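PDB 3MJQ: stage 0 sporulation protein A homolog from Desulfitobacterium hafniense, which is of unknown function but probably makes cyclic di-GMP through a GGDEF domain in signalling, perhaps linked to sporulation, this fragment being its PAS sensor domain. Local coordinates for the interface of chains A and B. Residues are numbered along the deposited sequence; one frame, centred on the assembly and turned at random. Chains: chain A/B, uncharacterized protein.

The interface of chains A and B. Residues chain A 14, 92-94, 99, 101; chain B 4, 8.
The N-terminal segment of chain B, at B:Phe4 and at B:Ile8 on either side of 3-10 helix 5-7, meets strands 11-16, 82-93 and 98-106 of chain A's PAS domain, together with the turn at A:Trp94. B:Phe4 is the main intruder, with 98 Å² of its surface hidden. Its CG stands anti to the backbone N (chi1 -180°), which turns the ring away from that N and toward the strands of chain A. A flat, apolar side chain suits this slot, where no polar pair bonds across.

Two edge-to-face aromatic contacts help to fix the ring's orientation. The CE2 edge of B:Phe4 points at a face of A:Phe101, CE2 lying 3.7 Å from CD1 of A:Phe101, with the planes 87° apart. A:Trp94 stands over a face of B:Phe4, pointing the pyrrole edge of its indole at it, the planes steeply inclined and the ring centres 5.5 Å apart. A:Ile14 runs in the opposite direction to B:Phe4, its CG1 on the A:Trp94 side of the ring plane near the CE2-CZ corner, 3.5 Å from CE2; a branched aliphatic chain packs well against an aromatic ring.

The CD1-CE1 rim borders backbone instead. A:Gly92, lacking a side chain, lets its CA come within 4.1 Å of CE1 of B:Phe4, and the carbonyl O of A:Lys93 lies 3.3 Å from CD1, where the slightly positive ring hydrogens may suit it. The two-fold symmetry repeats this with the chains swapped; whether the dimer is the natural one the structure alone does not show. B:Ile8 lies roughly perpendicular to A:Phe101, over the same face that B:Phe4 meets, its extended chain (chi2 176°) bringing methyl CD1 to 3.4 Å from CD2 of A:Phe101.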
loop_
_atom_site.group_PDB
_atom_site.type_symbol
_atom_site.label_atom_id
_atom_site.label_comp_id
_atom_site.label_asym_id
_atom_site.label_seq_id
_atom_site.Cartn_x
_atom_site.Cartn_y
_atom_site.Cartn_z
ATOM N N ILE A 14 -3.349 9.872 -2.560
ATOM C CA ILE A 14 -3.440 10.237 -1.162
ATOM C C ILE A 14 -4.527 11.303 -1.254
ATOM O O ILE A 14 -4.381 12.266 -1.995
ATOM C CB ILE A 14 -2.120 10.837 -0.614
ATOM C CG1 ILE A 14 -1.140 9.732 -0.228
ATOM C CG2 ILE A 14 -2.394 11.622 0.646
ATOM C CD1 ILE A 14 -0.370 9.164 -1.357
ATOM N N GLY A 92 -3.874 7.648 6.945
ATOM C CA GLY A 92 -2.598 8.256 7.268
ATOM C C GLY A 92 -2.813 9.734 7.516
ATOM O O GLY A 92 -3.935 10.159 7.791
ATOM N N LYS A 93 -1.746 10.521 7.429
ATOM C CA LYS A 93 -1.808 11.978 7.611
ATOM C C LYS A 93 -0.719 12.518 6.706
ATOM O O LYS A 93 0.421 12.072 6.795
ATOM C CB LYS A 93 -1.560 12.341 9.071
ATOM C CG LYS A 93 -2.766 12.045 9.940
ATOM C CD LYS A 93 -2.388 11.201 11.143
ATOM C CE LYS A 93 -2.370 12.032 12.408
ATOM N NZ LYS A 93 -3.545 12.951 12.437
ATOM N N TRP A 94 -1.043 13.466 5.828
ATOM C CA TRP A 94 -0.007 13.916 4.899
ATOM C C TRP A 94 1.086 14.603 5.648
ATOM O O TRP A 94 2.147 14.013 5.902
ATOM C CB TRP A 94 -0.534 14.832 3.806
ATOM C CG TRP A 94 0.208 14.504 2.559
ATOM C CD1 TRP A 94 0.616 13.255 2.175
ATOM C CD2 TRP A 94 0.657 15.404 1.536
ATOM N NE1 TRP A 94 1.294 13.316 0.984
ATOM C CE2 TRP A 94 1.342 14.619 0.568
ATOM C CE3 TRP A 94 0.566 16.789 1.344
ATOM C CZ2 TRP A 94 1.912 15.180 -0.588
ATOM C CZ3 TRP A 94 1.139 17.347 0.189
ATOM C CH2 TRP A 94 1.810 16.541 -0.754
ATOM N N CYS A 99 -6.060 11.989 6.356
ATOM C CA CYS A 99 -6.286 11.736 4.938
ATOM C C CYS A 99 -6.287 10.235 4.658
ATOM O O CYS A 99 -6.017 9.427 5.546
ATOM C CB CYS A 99 -5.212 12.425 4.098
ATOM S SG CYS A 99 -3.689 11.499 3.942
ATOM N N PHE A 101 -4.873 6.939 2.345
ATOM C CA PHE A 101 -3.806 6.434 1.488
ATOM C C PHE A 101 -4.419 5.277 0.714
ATOM O O PHE A 101 -4.826 4.277 1.294
ATOM C CB PHE A 101 -2.627 5.935 2.314
ATOM C CG PHE A 101 -1.561 5.272 1.497
ATOM C CD1 PHE A 101 -0.987 5.935 0.418
ATOM C CD2 PHE A 101 -1.124 3.990 1.804
ATOM C CE1 PHE A 101 0.008 5.332 -0.344
ATOM C CE2 PHE A 101 -0.131 3.382 1.047
ATOM C CZ PHE A 101 0.435 4.059 -0.029
ATOM N N PHE B 4 5.819 10.067 5.530
ATOM C CA PHE B 4 4.424 9.705 5.401
ATOM C C PHE B 4 4.073 8.303 5.910
ATOM O O PHE B 4 3.349 8.170 6.893
ATOM C CB PHE B 4 3.979 9.855 3.940
ATOM C CG PHE B 4 2.527 9.495 3.719
ATOM C CD1 PHE B 4 1.562 9.807 4.703
ATOM C CD2 PHE B 4 2.116 8.839 2.556
ATOM C CE1 PHE B 4 0.205 9.466 4.536
ATOM C CE2 PHE B 4 0.768 8.492 2.370
ATOM C CZ PHE B 4 -0.199 8.806 3.369
ATOM N N ILE B 8 1.296 5.422 9.022
ATOM C CA ILE B 8 0.309 4.359 8.867
ATOM C C ILE B 8 0.493 3.334 9.978
ATOM O O ILE B 8 1.605 2.893 10.250
ATOM C CB ILE B 8 0.406 3.691 7.465
ATOM C CG1 ILE B 8 -0.056 4.696 6.401
ATOM C CG2 ILE B 8 -0.456 2.427 7.408
ATOM C CD1 ILE B 8 0.081 4.227 4.976
#